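PDB 5T20: mannose-specific lectin 2 chain 1 from Colocasia esculenta, which binds mannose as a lectin, agglutinates rabbit erythrocytes, and assembles with chain 2 into a heterotetramer. Local coordinates for residues C[13-18]-C[27-32]. Numbering follows the deposited sequence.
With MAN (alpha-D-mannopyranose), chain S; MAN (alpha-D-mannopyranose), chain B.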
ATOM      1  N   ASN C  13      -3.850 -15.741  -6.987  1.00 12.41           N
ATOM      2  CA  ASN C  13      -4.142 -17.023  -7.610  1.00 12.57           C
ATOM      3  C   ASN C  13      -5.199 -16.881  -8.699  1.00 13.45           C
ATOM      4  O   ASN C  13      -5.846 -15.827  -8.778  1.00  9.10           O
ATOM      5  CB  ASN C  13      -4.592 -18.007  -6.535  1.00 15.97           C
ATOM      6  CG  ASN C  13      -4.383 -19.462  -6.884  1.00 48.21           C
ATOM      7  OD1 ASN C  13      -3.667 -19.816  -7.829  1.00 36.64           O
ATOM      8  ND2 ASN C  13      -5.014 -20.340  -6.121  1.00 49.25           N
ATOM      9  N   THR C  14      -5.363 -17.940  -9.546  1.00 11.32           N
ATOM     10  CA  THR C  14      -6.355 -17.975 -10.626  1.00 11.95           C
ATOM     11  C   THR C  14      -7.753 -17.668 -10.059  1.00 14.46           C
ATOM     12  O   THR C  14      -8.099 -18.183  -8.994  1.00 11.09           O
ATOM     13  CB  THR C  14      -6.325 -19.332 -11.342  1.00 19.06           C
ATOM     14  OG1 THR C  14      -4.974 -19.756 -11.498  1.00 18.01           O
ATOM     15  CG2 THR C  14      -7.003 -19.278 -12.684  1.00 17.36           C
ATOM     16  N   ASP C  15      -8.519 -16.805 -10.757  1.00 12.07           N
ATOM     17  CA  ASP C  15      -9.879 -16.311 -10.417  1.00 11.44           C
ATOM     18  C   ASP C  15      -9.869 -15.394  -9.133  1.00 12.95           C
ATOM     19  O   ASP C  15     -10.923 -15.080  -8.560  1.00 11.14           O
ATOM     20  CB  ASP C  15     -10.914 -17.462 -10.298  1.00 13.25           C
ATOM     21  CG  ASP C  15     -11.067 -18.271 -11.584  1.00 22.19           C
ATOM     22  OD1 ASP C  15     -11.269 -17.660 -12.651  1.00 21.52           O
ATOM     23  OD2 ASP C  15     -11.019 -19.509 -11.513  1.00 30.17           O
ATOM     24  N   GLY C  16      -8.683 -14.955  -8.734  1.00 10.68           N
ATOM     25  CA  GLY C  16      -8.533 -14.069  -7.582  1.00 10.95           C
ATOM     26  C   GLY C  16      -8.728 -12.603  -7.930  1.00 15.78           C
ATOM     27  O   GLY C  16      -8.446 -12.180  -9.058  1.00 14.16           O
ATOM     28  N   HIS C  17      -9.215 -11.820  -6.946  1.00 12.88           N
ATOM     29  CA  HIS C  17      -9.511 -10.392  -7.069  1.00 12.31           C
ATOM     30  C   HIS C  17      -8.707  -9.495  -6.138  1.00 15.43           C
ATOM     31  O   HIS C  17      -8.364  -9.889  -5.022  1.00 13.20           O
ATOM     32  CB  HIS C  17     -10.990 -10.120  -6.695  1.00 13.31           C
ATOM     33  CG  HIS C  17     -12.033 -10.781  -7.533  1.00 16.24           C
ATOM     34  ND1 HIS C  17     -12.984 -10.043  -8.205  1.00 17.85           N
ATOM     35  CD2 HIS C  17     -12.320 -12.091  -7.678  1.00 18.36           C
ATOM     36  CE1 HIS C  17     -13.791 -10.920  -8.775  1.00 17.16           C
ATOM     37  NE2 HIS C  17     -13.433 -12.165  -8.483  1.00 18.12           N
ATOM     38  N   LEU C  18      -8.479  -8.260  -6.601  1.00 12.67           N
ATOM     39  CA  LEU C  18      -8.050  -7.060  -5.889  1.00 12.31           C
ATOM     40  C   LEU C  18      -9.155  -6.069  -6.207  1.00 14.60           C
ATOM     41  O   LEU C  18      -9.536  -5.946  -7.373  1.00 15.84           O
ATOM     42  CB  LEU C  18      -6.652  -6.548  -6.242  1.00 12.53           C
ATOM     43  CG  LEU C  18      -5.441  -7.451  -5.878  1.00 17.79           C
ATOM     44  CD1 LEU C  18      -4.165  -6.714  -6.089  1.00 18.11           C
ATOM     45  CD2 LEU C  18      -5.480  -7.923  -4.407  1.00 20.10           C
ATOM     46  N   MET C  27      -7.459 -11.857 -11.924  1.00 10.02           N
ATOM     47  CA  MET C  27      -6.491 -12.745 -12.575  1.00  9.11           C
ATOM     48  C   MET C  27      -7.330 -13.929 -13.029  1.00 11.64           C
ATOM     49  O   MET C  27      -7.602 -14.827 -12.255  1.00 11.39           O
ATOM     50  CB  MET C  27      -5.350 -13.124 -11.605  1.00 10.91           C
ATOM     51  CG  MET C  27      -4.400 -14.165 -12.150  1.00 13.31           C
ATOM     52  SD  MET C  27      -3.284 -13.463 -13.368  1.00 16.47           S
ATOM     53  CE  MET C  27      -4.151 -13.765 -14.862  1.00 13.86           C
ATOM     54  N   GLN C  28      -7.847 -13.859 -14.235  1.00 10.28           N
ATOM     55  CA  GLN C  28      -8.846 -14.800 -14.729  1.00 10.16           C
ATOM     56  C   GLN C  28      -8.330 -16.179 -15.112  1.00 13.99           C
ATOM     57  O   GLN C  28      -7.136 -16.377 -15.346  1.00 11.85           O
ATOM     58  CB  GLN C  28      -9.575 -14.185 -15.920  1.00 11.54           C
ATOM     59  CG  GLN C  28     -10.325 -12.911 -15.544  1.00 12.80           C
ATOM     60  CD  GLN C  28     -11.078 -12.317 -16.699  1.00 19.82           C
ATOM     61  OE1 GLN C  28     -10.797 -12.546 -17.892  1.00 20.29           O
ATOM     62  NE2 GLN C  28     -12.048 -11.540 -16.358  1.00  5.20           N
ATOM     63  N   ASN C  29      -9.281 -17.128 -15.219  1.00 12.59           N
ATOM     64  CA  ASN C  29      -9.056 -18.525 -15.605  1.00 14.35           C
ATOM     65  C   ASN C  29      -8.546 -18.619 -17.047  1.00 19.34           C
ATOM     66  O   ASN C  29      -7.826 -19.565 -17.371  1.00 19.79           O
ATOM     67  CB  ASN C  29     -10.355 -19.341 -15.458  1.00 18.52           C
ATOM     68  CG  ASN C  29     -11.503 -18.831 -16.315  1.00 30.85           C
ATOM     69  OD1 ASN C  29     -11.733 -17.628 -16.437  1.00 14.84           O
ATOM     70  ND2 ASN C  29     -12.239 -19.737 -16.955  1.00 27.84           N
ATOM     71  N   ASP C  30      -8.897 -17.625 -17.907  1.00 13.70           N
ATOM     72  CA  ASP C  30      -8.432 -17.593 -19.298  1.00 13.46           C
ATOM     73  C   ASP C  30      -7.051 -16.893 -19.439  1.00 15.48           C
ATOM     74  O   ASP C  30      -6.649 -16.614 -20.562  1.00 14.35           O
ATOM     75  CB  ASP C  30      -9.474 -16.907 -20.215  1.00 14.64           C
ATOM     76  CG  ASP C  30      -9.551 -15.387 -20.149  1.00 13.82           C
ATOM     77  OD1 ASP C  30      -9.063 -14.801 -19.155  1.00 13.21           O
ATOM     78  OD2 ASP C  30     -10.098 -14.787 -21.081  1.00 13.52           O
ATOM     79  N   CYS C  31      -6.369 -16.562 -18.308  1.00 13.71           N
ATOM     80  CA  CYS C  31      -5.020 -15.934 -18.228  1.00 14.35           C
ATOM     81  C   CYS C  31      -5.041 -14.406 -18.433  1.00 16.00           C
ATOM     82  O   CYS C  31      -3.978 -13.770 -18.416  1.00 15.56           O
ATOM     83  CB  CYS C  31      -4.034 -16.589 -19.195  1.00 16.31           C
ATOM     84  SG  CYS C  31      -2.315 -16.601 -18.611  1.00 20.86           S
ATOM     85  N   ASN C  32      -6.205 -13.820 -18.681  1.00 11.18           N
ATOM     86  CA  ASN C  32      -6.243 -12.370 -18.865  1.00 10.94           C
ATOM     87  C   ASN C  32      -6.367 -11.692 -17.516  1.00 13.99           C
ATOM     88  O   ASN C  32      -7.218 -12.072 -16.699  1.00 13.36           O
ATOM     89  CB  ASN C  32      -7.397 -11.938 -19.795  1.00 12.94           C
ATOM     90  CG  ASN C  32      -7.167 -10.629 -20.533  1.00 18.73           C
ATOM     91  OD1 ASN C  32      -6.095 -10.024 -20.476  1.00 13.70           O
ATOM     92  ND2 ASN C  32      -8.188 -10.151 -21.241  1.00  8.22           N
TER
HETATM   93  C1  MAN S   1     -11.367 -10.973 -23.087  1.00 15.84           C
HETATM   94  C2  MAN S   1     -11.599 -12.026 -21.980  1.00 14.93           C
HETATM   95  C3  MAN S   1     -12.806 -11.637 -21.130  1.00 16.45           C
HETATM   96  C4  MAN S   1     -12.634 -10.213 -20.625  1.00 15.95           C
HETATM   97  C5  MAN S   1     -12.330  -9.241 -21.772  1.00 17.19           C
HETATM   98  C6  MAN S   1     -12.016  -7.847 -21.196  1.00 21.47           C
HETATM   99  O1  MAN S   1     -12.474 -10.942 -23.989  1.00 20.41           O
HETATM  100  O2  MAN S   1     -10.438 -12.091 -21.135  1.00 14.66           O
HETATM  101  O3  MAN S   1     -12.902 -12.524 -19.991  1.00 16.76           O
HETATM  102  O4  MAN S   1     -13.839  -9.836 -20.000  1.00 15.79           O
HETATM  103  O5  MAN S   1     -11.177  -9.688 -22.519  1.00 13.87           O
HETATM  104  O6  MAN S   1     -11.801  -6.915 -22.266  1.00 27.08           O
HETATM  105  C1  MAN B   2     -14.223 -13.073 -19.818  1.00 14.27           C
HETATM  106  C2  MAN B   2     -14.282 -13.732 -18.432  1.00 14.50           C
HETATM  107  C3  MAN B   2     -13.392 -14.991 -18.412  1.00 15.41           C
HETATM  108  C4  MAN B   2     -13.811 -15.947 -19.519  1.00 15.89           C
HETATM  109  C5  MAN B   2     -13.719 -15.216 -20.872  1.00 15.72           C
HETATM  110  C6  MAN B   2     -14.087 -16.160 -22.010  1.00 18.91           C
HETATM  111  O2  MAN B   2     -15.640 -14.094 -18.114  1.00 15.90           O
HETATM  112  O3  MAN B   2     -13.554 -15.678 -17.159  1.00 16.10           O
HETATM  113  O4  MAN B   2     -12.941 -17.134 -19.487  1.00 17.25           O
HETATM  114  O5  MAN B   2     -14.569 -14.031 -20.887  1.00 13.84           O
HETATM  115  O6  MAN B   2     -15.466 -16.514 -21.894  1.00 21.05           O
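Asn29 OD1 accepts hydrogen bonds from two hydroxyls of the chain B mannose, O3 at 2.8 Å and a weaker one from O4, while the CB of Asn29 rests 3.4 Å from Asp15 OD1. The Asp15 carboxylate and Asn29 amide planes are turned 43° apart. Next to this pair, Thr14 lays its methyl CG2 3.6 Å from Asn29 CA; with CG2 anti to the backbone N, the hydroxyl is left to bond Cys51 O. Backbone bonds join the segments at Met27: its N reaches Gly16 O at 3.0 Å and nearly straight (166°), whereas its O receives Asp15 N in a short, bent bond (136°). The type II turn from Asn13 to Gly16 brings these donor and acceptor groups to Met27, whose CB lies beside Asn13 O.

Beyond Met27, the type I turn from Gln28 to Cys31 and the Asn32 that follows it carry sugar-binding side chains. O2 of the chain S mannose is gripped twice, donating to Asp30 OD2 at 2.7 Å and accepting from Asn32 ND2 at 3.0 Å. Asp30 OD1 takes Asn32 N from above the carboxylate plane, an Asx turn that links the two residues holding that hydroxyl, and the Cys31-Cys51 disulfide ties the turn to Cys51, just ahead of strand 52-55. Gln28 to Asn32 open the QxDxNxVxY-type mannose site of the bulb-type lectin beta-prism II fold, with Tyr36 closing the motif and Gln41 adding to the site.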